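Local coordinates for protein nine-heme cytochrome C (Desulfovibrio desulfuricans, PDB 1OFW) that probably passes electrons through nine c-type hemes as part of a transmembrane redox complex serving sulfate reduction in the cytoplasm, at residues L76-A79 and M80-N84; G67-E70 and G71-T75; D210-L213 and A214-F217. All coordinates share one frame; numbering follows the deposited sequence.

How the contacts relate
In chain order the three contacts stand in series, each a local turn that closes only its own few residues; none nests in or crosses another. Contact 2 (67-75) shapes the loop that leads into helix 76-81, and contact 1 (76-84) is that helix with its C-terminal exit. The two touch where Ile74 packs on Ala79, their centres about 12 Å apart; they line two hemes, and Arg78 of contact 1 binds a propionate of the heme that contact 2 lines. Contact 3 (210-217) comes much later, in the second cytochrome c3-like region, its centre about 21 Å from that of contact 1; its helix 212-217 packs on helices 97-107 and 124-130.

Contact 1. Residues L76-A79 and M80-N84; sequences LDRA and MHATN. With HEC (heme c), chain G.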
loop_
_atom_site.group_PDB
_atom_site.type_symbol
_atom_site.label_atom_id
_atom_site.label_comp_id
_atom_site.label_asym_id
_atom_site.label_seq_id
_atom_site.Cartn_x
_atom_site.Cartn_y
_atom_site.Cartn_z
ATOM N N LEU A 76 -2.179 15.440 -13.654
ATOM C CA LEU A 76 -1.241 14.362 -13.347
ATOM C C LEU A 76 -1.492 13.827 -11.954
ATOM O O LEU A 76 -1.534 12.619 -11.703
ATOM C CB LEU A 76 0.164 14.939 -13.512
ATOM C CG LEU A 76 1.336 13.968 -13.373
ATOM C CD1 LEU A 76 1.264 12.838 -14.375
ATOM C CD2 LEU A 76 2.654 14.697 -13.532
ATOM N N ASP A 77 -1.680 14.740 -11.007
ATOM C CA ASP A 77 -1.952 14.377 -9.621
ATOM C C ASP A 77 -3.143 13.442 -9.562
ATOM O O ASP A 77 -3.179 12.383 -8.928
ATOM C CB ASP A 77 -2.168 15.650 -8.783
ATOM C CG ASP A 77 -2.752 15.412 -7.416
ATOM O OD1 ASP A 77 -2.328 14.456 -6.759
ATOM O OD2 ASP A 77 -3.608 16.157 -6.912
ATOM N N ARG A 78 -4.243 13.733 -10.229
ATOM C CA ARG A 78 -5.469 12.962 -10.228
ATOM C C ARG A 78 -5.257 11.639 -10.938
ATOM O O ARG A 78 -5.644 10.600 -10.395
ATOM C CB ARG A 78 -6.593 13.775 -10.866
ATOM C CG ARG A 78 -7.908 13.020 -10.941
ATOM C CD ARG A 78 -8.554 12.908 -9.590
ATOM N NE ARG A 78 -9.790 12.132 -9.721
ATOM C CZ ARG A 78 -10.412 11.611 -8.684
ATOM N NH1 ARG A 78 -9.959 11.761 -7.466
ATOM N NH2 ARG A 78 -11.524 10.929 -8.948
ATOM N N ALA A 79 -4.596 11.691 -12.093
ATOM C CA ALA A 79 -4.396 10.465 -12.860
ATOM C C ALA A 79 -3.558 9.420 -12.116
ATOM O O ALA A 79 -3.793 8.209 -12.300
ATOM C CB ALA A 79 -3.741 10.827 -14.184
ATOM N N MET A 80 -2.600 9.882 -11.316
ATOM C CA MET A 80 -1.696 8.926 -10.685
ATOM C C MET A 80 -2.182 8.471 -9.323
ATOM O O MET A 80 -1.835 7.381 -8.878
ATOM C CB MET A 80 -0.331 9.592 -10.572
ATOM C CG MET A 80 0.239 10.020 -11.930
ATOM S SD MET A 80 0.556 8.606 -13.013
ATOM C CE MET A 80 -0.249 9.111 -14.503
ATOM N N HIS A 81 -2.982 9.290 -8.631
ATOM C CA HIS A 81 -3.338 8.984 -7.258
ATOM C C HIS A 81 -4.835 8.874 -6.968
ATOM O O HIS A 81 -5.177 8.584 -5.805
ATOM C CB HIS A 81 -2.781 10.078 -6.381
ATOM C CG HIS A 81 -1.368 10.504 -6.536
ATOM N ND1 HIS A 81 -1.143 11.714 -7.134
ATOM C CD2 HIS A 81 -0.142 10.058 -6.167
ATOM C CE1 HIS A 81 0.152 11.973 -7.149
ATOM N NE2 HIS A 81 0.782 10.976 -6.578
ATOM N N ALA A 82 -5.703 9.102 -7.946
ATOM C CA ALA A 82 -7.132 9.093 -7.644
ATOM C C ALA A 82 -7.611 7.819 -6.958
ATOM O O ALA A 82 -7.261 6.709 -7.351
ATOM C CB ALA A 82 -7.927 9.230 -8.936
ATOM N N THR A 83 -8.459 7.916 -5.934
ATOM C CA THR A 83 -9.023 6.705 -5.363
ATOM C C THR A 83 -10.524 6.600 -5.511
ATOM O O THR A 83 -11.094 5.541 -5.238
ATOM C CB THR A 83 -8.702 6.585 -3.858
ATOM O OG1 THR A 83 -9.149 7.770 -3.218
ATOM C CG2 THR A 83 -7.196 6.460 -3.694
ATOM N N ASN A 84 -11.189 7.651 -5.920
ATOM C CA ASN A 84 -12.640 7.590 -6.075
ATOM C C ASN A 84 -13.012 7.810 -7.538
ATOM O O ASN A 84 -13.591 8.813 -7.925
ATOM C CB ASN A 84 -13.275 8.645 -5.158
ATOM C CG ASN A 84 -12.797 10.055 -5.419
ATOM O OD1 ASN A 84 -11.698 10.279 -5.926
ATOM N ND2 ASN A 84 -13.613 11.046 -5.060
HETATM FE FE HEC G . 2.783 10.905 -6.304
HETATM C CHA HEC G . 3.086 12.679 -9.220
HETATM C CHB HEC G . 2.664 13.837 -4.568
HETATM C CHC HEC G . 2.427 9.161 -3.395
HETATM C CHD HEC G . 2.855 7.988 -8.077
HETATM N NA HEC G . 2.829 12.835 -6.818
HETATM C C1A HEC G . 2.922 13.421 -8.089
HETATM C C2A HEC G . 2.753 14.854 -8.004
HETATM C C3A HEC G . 2.636 15.153 -6.704
HETATM C C4A HEC G . 2.698 13.906 -5.945
HETATM C CMA HEC G . 2.473 16.537 -6.047
HETATM C CAA HEC G . 2.696 15.787 -9.220
HETATM C CBA HEC G . 4.088 16.156 -9.773
HETATM C CGA HEC G . 4.935 16.989 -8.832
HETATM O O1A HEC G . 4.472 18.112 -8.464
HETATM O O2A HEC G . 6.058 16.540 -8.497
HETATM N NB HEC G . 2.599 11.410 -4.383
HETATM C C1B HEC G . 2.635 12.675 -3.821
HETATM C C2B HEC G . 2.642 12.573 -2.374
HETATM C C3B HEC G . 2.555 11.258 -2.069
HETATM C C4B HEC G . 2.519 10.533 -3.314
HETATM C CMB HEC G . 2.778 13.786 -1.435
HETATM C CAB HEC G . 2.538 10.557 -0.706
HETATM C CBB HEC G . 1.435 11.178 0.209
HETATM N NC HEC G . 2.703 8.974 -5.837
HETATM C C1C HEC G . 2.547 8.443 -4.570
HETATM C C2C HEC G . 2.530 7.010 -4.657
HETATM C C3C HEC G . 2.660 6.673 -5.960
HETATM C C4C HEC G . 2.743 7.903 -6.695
HETATM C CMC HEC G . 2.430 6.111 -3.406
HETATM C CAC HEC G . 2.814 5.275 -6.589
HETATM C CBC HEC G . 1.672 4.304 -6.210
HETATM N ND HEC G . 2.971 10.429 -8.235
HETATM C C1D HEC G . 3.048 9.161 -8.767
HETATM C C2D HEC G . 3.388 9.242 -10.180
HETATM C C3D HEC G . 3.487 10.546 -10.483
HETATM C C4D HEC G . 3.174 11.300 -9.299
HETATM C CMD HEC G . 3.576 8.022 -11.114
HETATM C CAD HEC G . 3.881 11.148 -11.850
HETATM C CBD HEC G . 5.432 11.260 -11.952
HETATM C CGD HEC G . 5.988 12.456 -11.235
HETATM O O1D HEC G . 6.883 12.355 -10.336
HETATM O O2D HEC G . 5.536 13.578 -11.590
#
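Asp77 and His81 meet one helical turn apart in the short helix 76-81, a local contact that prepares an iron ligand and runs on through the C-terminal exit of the helix. ND1 of His81 donates to the backbone O of Asp77 over 2.8 Å, in the carbonyl plane on a lone pair, while the same oxygen also takes the backbone N of His81. A weak second bond runs from His81 ND1 to Asp77 OD1 (3.0 Å), the carboxylate turned 56° from the ring. Held from the ND1 side, the imidazole presents NE2 to the iron of heme c at 2.0 Å. This is the bis-histidine ligation of class III cytochromes c: His131 is the other axial ligand of this heme, heme 5. Hydrogen bonding at ND1 would be expected to raise imidazolate character and so to tune the heme potential. Met80, bent at chi2, turns toward Leu76 and the porphyrin, its CG 3.9 Å from Leu76 CD1 and its SD 3.6 Å from heme CMD. From within the helix, Arg78 bends at chi2 (74°) to reach past the C-terminal end, laying one guanidinium face on Ala82 CB. Its NH1 meets Asn84 OD1 at 2.8 Å in the guanidinium plane, with the amide almost perpendicular, and NH2 reaches Asn84 O at 3.1 Å. Arg78 NE hydrogen-bonds a propionate oxygen of the heme lined by residues 70-72.

Contact 2. Residues G67-E70 and G71-T75; sequences GKAE and GNYIT. With HEC (heme c), chain D.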
loop_
_atom_site.group_PDB
_atom_site.type_symbol
_atom_site.label_atom_id
_atom_site.label_comp_id
_atom_site.label_asym_id
_atom_site.label_seq_id
_atom_site.Cartn_x
_atom_site.Cartn_y
_atom_site.Cartn_z
ATOM N N GLY A 67 -3.189 20.312 -16.094
ATOM C CA GLY A 67 -4.250 19.786 -16.918
ATOM C C GLY A 67 -4.337 20.381 -18.312
ATOM O O GLY A 67 -3.836 21.461 -18.600
ATOM N N LYS A 68 -4.986 19.671 -19.213
ATOM C CA LYS A 68 -5.109 20.118 -20.592
ATOM C C LYS A 68 -6.232 19.349 -21.268
ATOM O O LYS A 68 -6.765 18.352 -20.818
ATOM C CB LYS A 68 -3.799 19.957 -21.345
ATOM C CG LYS A 68 -3.479 18.542 -21.797
ATOM C CD LYS A 68 -2.032 18.429 -22.190
ATOM C CE LYS A 68 -1.741 18.466 -23.675
ATOM N NZ LYS A 68 -0.301 18.157 -23.912
ATOM N N ALA A 69 -6.610 19.875 -22.434
ATOM C CA ALA A 69 -7.825 19.348 -23.015
ATOM C C ALA A 69 -7.732 17.896 -23.415
ATOM O O ALA A 69 -8.752 17.215 -23.362
ATOM C CB ALA A 69 -8.160 20.230 -24.231
ATOM N N GLU A 70 -6.577 17.403 -23.828
ATOM C CA GLU A 70 -6.490 16.007 -24.256
ATOM C C GLU A 70 -6.805 15.020 -23.119
ATOM O O GLU A 70 -7.188 13.884 -23.419
ATOM C CB GLU A 70 -5.107 15.752 -24.844
ATOM C CG GLU A 70 -4.938 16.408 -26.207
ATOM C CD GLU A 70 -4.539 17.861 -26.201
ATOM O OE1 GLU A 70 -4.165 18.431 -27.259
ATOM O OE2 GLU A 70 -4.585 18.543 -25.170
ATOM N N GLY A 71 -6.662 15.438 -21.876
ATOM C CA GLY A 71 -7.005 14.581 -20.738
ATOM C C GLY A 71 -8.222 15.063 -19.999
ATOM O O GLY A 71 -8.425 14.756 -18.827
ATOM N N ASN A 72 -9.061 15.836 -20.701
ATOM C CA ASN A 72 -10.199 16.511 -20.085
ATOM C C ASN A 72 -9.844 17.248 -18.803
ATOM O O ASN A 72 -10.701 17.240 -17.895
ATOM C CB ASN A 72 -11.296 15.482 -19.845
ATOM C CG ASN A 72 -12.010 15.069 -21.116
ATOM O OD1 ASN A 72 -13.015 14.348 -21.029
ATOM N ND2 ASN A 72 -11.551 15.443 -22.306
ATOM N N TYR A 73 -8.654 17.837 -18.808
ATOM C CA TYR A 73 -8.096 18.663 -17.746
ATOM C C TYR A 73 -7.923 17.897 -16.444
ATOM O O TYR A 73 -7.770 18.440 -15.349
ATOM C CB TYR A 73 -8.992 19.909 -17.528
ATOM C CG TYR A 73 -8.854 20.791 -18.753
ATOM C CD1 TYR A 73 -9.662 20.652 -19.868
ATOM C CD2 TYR A 73 -7.878 21.774 -18.784
ATOM C CE1 TYR A 73 -9.512 21.468 -20.973
ATOM C CE2 TYR A 73 -7.721 22.592 -19.893
ATOM C CZ TYR A 73 -8.541 22.440 -20.989
ATOM O OH TYR A 73 -8.362 23.260 -22.076
ATOM N N ILE A 74 -7.999 16.563 -16.546
ATOM C CA ILE A 74 -7.689 15.730 -15.372
ATOM C C ILE A 74 -6.184 15.818 -15.177
ATOM O O ILE A 74 -5.436 15.514 -16.118
ATOM C CB ILE A 74 -8.177 14.311 -15.630
ATOM C CG1 ILE A 74 -9.719 14.208 -15.631
ATOM C CG2 ILE A 74 -7.572 13.289 -14.685
ATOM C CD1 ILE A 74 -10.319 14.367 -14.253
ATOM N N THR A 75 -5.715 16.234 -14.021
ATOM C CA THR A 75 -4.306 16.545 -13.892
ATOM C C THR A 75 -3.492 15.261 -13.607
ATOM O O THR A 75 -4.024 14.190 -13.367
ATOM C CB THR A 75 -3.991 17.552 -12.779
ATOM O OG1 THR A 75 -4.449 17.023 -11.555
ATOM C CG2 THR A 75 -4.762 18.864 -12.937
HETATM FE FE HEC D . -6.311 9.147 -18.576
HETATM C CHA HEC D . -9.318 10.003 -17.216
HETATM C CHB HEC D . -5.315 7.786 -15.611
HETATM C CHC HEC D . -3.442 8.049 -20.067
HETATM C CHD HEC D . -7.098 10.904 -21.377
HETATM N NA HEC D . -7.145 8.947 -16.790
HETATM C C1A HEC D . -8.427 9.347 -16.398
HETATM C C2A HEC D . -8.659 8.952 -15.023
HETATM C C3A HEC D . -7.505 8.390 -14.567
HETATM C C4A HEC D . -6.576 8.349 -15.669
HETATM C CMA HEC D . -7.244 7.812 -13.174
HETATM C CAA HEC D . -9.972 9.074 -14.242
HETATM C CBA HEC D . -10.011 10.381 -13.421
HETATM C CGA HEC D . -11.341 10.523 -12.675
HETATM O O1A HEC D . -12.327 9.815 -13.012
HETATM O O2A HEC D . -11.341 11.338 -11.727
HETATM N NB HEC D . -4.738 8.095 -18.010
HETATM C C1B HEC D . -4.497 7.648 -16.717
HETATM C C2B HEC D . -3.227 6.920 -16.692
HETATM C C3B HEC D . -2.692 6.990 -17.915
HETATM C C4B HEC D . -3.637 7.739 -18.744
HETATM C CMB HEC D . -2.697 6.214 -15.428
HETATM C CAB HEC D . -1.386 6.413 -18.461
HETATM C CBB HEC D . -1.301 4.906 -18.146
HETATM N NC HEC D . -5.496 9.356 -20.394
HETATM C C1C HEC D . -4.265 8.886 -20.808
HETATM C C2C HEC D . -3.934 9.380 -22.137
HETATM C C3C HEC D . -4.949 10.200 -22.497
HETATM C C4C HEC D . -5.917 10.186 -21.424
HETATM C CMC HEC D . -2.627 9.019 -22.870
HETATM C CAC HEC D . -5.072 11.107 -23.746
HETATM C CBC HEC D . -4.969 10.338 -25.073
HETATM N ND HEC D . -7.942 10.104 -19.236
HETATM C C1D HEC D . -8.069 10.764 -20.435
HETATM C C2D HEC D . -9.424 11.270 -20.552
HETATM C C3D HEC D . -10.075 10.961 -19.426
HETATM C C4D HEC D . -9.113 10.326 -18.535
HETATM C CMD HEC D . -9.908 11.994 -21.823
HETATM C CAD HEC D . -11.572 11.146 -19.059
HETATM C CBD HEC D . -12.288 9.852 -19.527
HETATM C CGD HEC D . -13.688 9.656 -18.990
HETATM O O1D HEC D . -14.274 8.570 -19.249
HETATM O O2D HEC D . -14.151 10.597 -18.314
HETATM O O HOH W 1 -5.143 16.936 -18.455
HETATM O O HOH W 2 -5.274 22.507 -23.502
#
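Lys68 to Tyr73 close a Schellman motif that ends the short 3-10 turn at Ala69 and Glu70 and runs into a type I' beta turn from Gly71 to Ile74, with Asn72 and Tyr73 both in left-handed conformation. The hub is the backbone O of Lys68, which accepts from Gly71 N at 3.1 Å and from Tyr73 N at 2.8 Å, the two donors arriving from opposite faces of its carbonyl plane. Inside that six-residue bond, Asn72 N bonds to Ala69 O, to which Asn72 ND2 adds a weak bond. Tyr73 folds back along the chain, with CG on the backbone N side (chi1 -69°), and lays one face of its ring over the Lys68-Ala69 peptide. The carbon C of Lys68 lies over the ring centre, and Ala69 CA comes within 3.4 Å of Tyr73 CE1. A water bridges Lys68 N and Ile74 O. Gly71 is buried with its CA 3.7 Å from heme CHD, and Glu70 O lies 3.5 Å from heme CAC. Thr75 stands at the N-cap of helix 76-81. Ile74 O accepts from ND1 of His63, an axial ligand of heme 2, a backbone carbonyl that would hold the rotation of that histidine. The Schellman motif and its type I' turn thus form one wall of a heme c pocket in a class III cytochrome c domain.

Contact 3. Residues D210-L213 and A214-F217; sequences DDKL and AQAF. With HEC (heme c), chain F.
Asp211 turns its carboxylate away from its own N (chi1 -171°) and toward the first turn of helix 212-217, and Leu213, whose first torsion puts CG beside its own carbonyl carbon, sends its two methyls to different neighbours. Asp211 OD2 takes the backbone N of Ala214 at 2.9 Å on its anti lone pair, with the N-H pointing almost straight at it (174°). This bond caps the helix N terminus, where the helix dipole would be expected to stabilise the negative charge. The other oxygen, OD1, makes a salt bridge with Arg108, and the carboxylate carbon CG rests 3.5 Å from heme CBB. Behind the cap, Asp211 O accepts from Gln215 N, while the extended Gln215 side chain doubles back along the 210-212 backbone. Its NE2 bonds to Lys209 O and reaches Asp210 OD1 through a bridging water. Leu213 CD1 meets Phe217 CD1 at 3.6 Å, and Leu213 CD2 approaches heme CMB at the same distance. Leu213 O lies at the edge of the phenyl ring, in the ring plane; Phe217 CB lies 3.4 Å from heme C2A, and the heme methyl CMA lies over one face of the phenyl ring. The phenyl also meets the Trp126 ring, planes about 50° apart. Between these larger side chains, Ala214 CB touches the porphyrin at heme C2B (3.9 Å); its small side chain is consistent with the close approach of the helix to the macrocycle. Lys212, Leu213 and Ala216 touch another heme c. This is an Asp N-capped helix packed between two heme c groups of a multiheme cytochrome c and leading into His218, an axial ligand of heme 4.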
loop_
_atom_site.group_PDB
_atom_site.type_symbol
_atom_site.label_atom_id
_atom_site.label_comp_id
_atom_site.label_asym_id
_atom_site.label_seq_id
_atom_site.Cartn_x
_atom_site.Cartn_y
_atom_site.Cartn_z
ATOM N N ASP A 210 6.127 -13.689 -1.015
ATOM C CA ASP A 210 6.877 -13.306 -2.234
ATOM C C ASP A 210 6.207 -12.217 -3.040
ATOM O O ASP A 210 6.557 -11.921 -4.201
ATOM C CB ASP A 210 7.048 -14.594 -3.032
ATOM C CG ASP A 210 7.988 -15.547 -2.309
ATOM O OD1 ASP A 210 9.091 -15.131 -1.885
ATOM O OD2 ASP A 210 7.593 -16.725 -2.187
ATOM N N ASP A 211 5.201 -11.558 -2.457
ATOM C CA ASP A 211 4.374 -10.605 -3.173
ATOM C C ASP A 211 5.085 -9.279 -3.344
ATOM O O ASP A 211 5.486 -8.625 -2.400
ATOM C CB ASP A 211 3.012 -10.376 -2.502
ATOM C CG ASP A 211 2.141 -9.547 -3.425
ATOM O OD1 ASP A 211 1.324 -10.145 -4.169
ATOM O OD2 ASP A 211 2.251 -8.308 -3.431
ATOM N N LYS A 212 5.281 -8.864 -4.607
ATOM C CA LYS A 212 6.141 -7.741 -4.845
ATOM C C LYS A 212 5.510 -6.426 -4.419
ATOM O O LYS A 212 6.221 -5.486 -4.023
ATOM C CB LYS A 212 6.531 -7.667 -6.334
ATOM C CG LYS A 212 7.469 -8.794 -6.774
ATOM C CD LYS A 212 7.969 -8.588 -8.197
ATOM C CE LYS A 212 9.011 -9.648 -8.581
ATOM N NZ LYS A 212 8.406 -11.000 -8.683
ATOM N N LEU A 213 4.198 -6.366 -4.552
ATOM C CA LEU A 213 3.534 -5.130 -4.130
ATOM C C LEU A 213 3.591 -4.952 -2.611
ATOM O O LEU A 213 3.961 -3.889 -2.060
ATOM C CB LEU A 213 2.108 -5.145 -4.679
ATOM C CG LEU A 213 1.250 -3.945 -4.321
ATOM C CD1 LEU A 213 1.867 -2.630 -4.788
ATOM C CD2 LEU A 213 -0.148 -4.148 -4.892
ATOM N N ALA A 214 3.244 -6.028 -1.915
ATOM C CA ALA A 214 3.328 -6.000 -0.455
ATOM C C ALA A 214 4.731 -5.688 -0.015
ATOM O O ALA A 214 4.957 -4.842 0.867
ATOM C CB ALA A 214 2.852 -7.332 0.111
ATOM N N GLN A 215 5.720 -6.370 -0.589
ATOM C CA GLN A 215 7.108 -6.166 -0.189
ATOM C C GLN A 215 7.572 -4.728 -0.285
ATOM O O GLN A 215 8.307 -4.186 0.532
ATOM C CB GLN A 215 8.035 -7.023 -1.080
ATOM C CG GLN A 215 8.038 -8.504 -0.703
ATOM C CD GLN A 215 8.809 -9.303 -1.761
ATOM O OE1 GLN A 215 9.150 -8.837 -2.845
ATOM N NE2 GLN A 215 9.044 -10.563 -1.465
ATOM N N ALA A 216 7.157 -4.020 -1.354
ATOM C CA ALA A 216 7.507 -2.644 -1.569
ATOM C C ALA A 216 6.905 -1.670 -0.578
ATOM O O ALA A 216 7.584 -0.755 -0.140
ATOM C CB ALA A 216 7.029 -2.184 -2.961
ATOM N N PHE A 217 5.629 -1.870 -0.242
ATOM C CA PHE A 217 4.922 -0.902 0.614
ATOM C C PHE A 217 5.036 -1.256 2.098
ATOM O O PHE A 217 4.892 -0.348 2.921
ATOM C CB PHE A 217 3.456 -0.752 0.187
ATOM C CG PHE A 217 3.387 0.111 -1.082
ATOM C CD1 PHE A 217 3.423 -0.448 -2.335
ATOM C CD2 PHE A 217 3.311 1.472 -0.930
ATOM C CE1 PHE A 217 3.388 0.411 -3.445
ATOM C CE2 PHE A 217 3.234 2.310 -2.016
ATOM C CZ PHE A 217 3.240 1.764 -3.275
HETATM FE FE HEC F . -0.367 -4.464 3.287
HETATM C CHA HEC F . 0.405 -1.126 3.764
HETATM C CHB HEC F . -0.318 -3.977 -0.075
HETATM C CHC HEC F . -1.006 -7.769 2.780
HETATM C CHD HEC F . -0.545 -4.901 6.659
HETATM N NA HEC F . -0.029 -2.892 2.105
HETATM C C1A HEC F . 0.220 -1.593 2.469
HETATM C C2A HEC F . 0.239 -0.729 1.311
HETATM C C3A HEC F . 0.019 -1.517 0.226
HETATM C C4A HEC F . -0.110 -2.874 0.719
HETATM C CMA HEC F . -0.100 -1.095 -1.244
HETATM C CAA HEC F . 0.447 0.779 1.368
HETATM C CBA HEC F . -0.837 1.494 1.898
HETATM C CGA HEC F . -1.879 1.579 0.813
HETATM O O1A HEC F . -1.560 2.060 -0.295
HETATM O O2A HEC F . -3.032 1.146 1.000
HETATM N NB HEC F . -0.614 -5.636 1.677
HETATM C C1B HEC F . -0.585 -5.261 0.347
HETATM C C2B HEC F . -0.894 -6.370 -0.513
HETATM C C3B HEC F . -1.104 -7.438 0.278
HETATM C C4B HEC F . -0.909 -6.976 1.654
HETATM C CMB HEC F . -0.968 -6.221 -2.058
HETATM C CAB HEC F . -1.487 -8.870 -0.103
HETATM C CBB HEC F . -0.455 -9.539 -1.023
HETATM N NC HEC F . -0.742 -6.010 4.492
HETATM C C1C HEC F . -0.934 -7.317 4.074
HETATM C C2C HEC F . -1.060 -8.182 5.249
HETATM C C3C HEC F . -0.977 -7.381 6.330
HETATM C C4C HEC F . -0.737 -6.020 5.874
HETATM C CMC HEC F . -1.272 -9.701 5.184
HETATM C CAC HEC F . -1.162 -7.768 7.808
HETATM C CBC HEC F . -0.134 -8.804 8.323
HETATM N ND HEC F . -0.189 -3.242 4.853
HETATM C C1D HEC F . -0.260 -3.631 6.202
HETATM C C2D HEC F . 0.021 -2.483 7.041
HETATM C C3D HEC F . 0.294 -1.436 6.250
HETATM C C4D HEC F . 0.171 -1.911 4.891
HETATM C CMD HEC F . 0.015 -2.544 8.573
HETATM C CAD HEC F . 0.721 -0.009 6.636
HETATM C CBD HEC F . -0.411 1.035 6.402
HETATM C CGD HEC F . 0.216 2.455 6.415
HETATM O O1D HEC F . 0.564 2.907 7.505
HETATM O O2D HEC F . 0.367 3.093 5.351
HETATM O O HOH W 3 10.629 -13.183 -2.070
#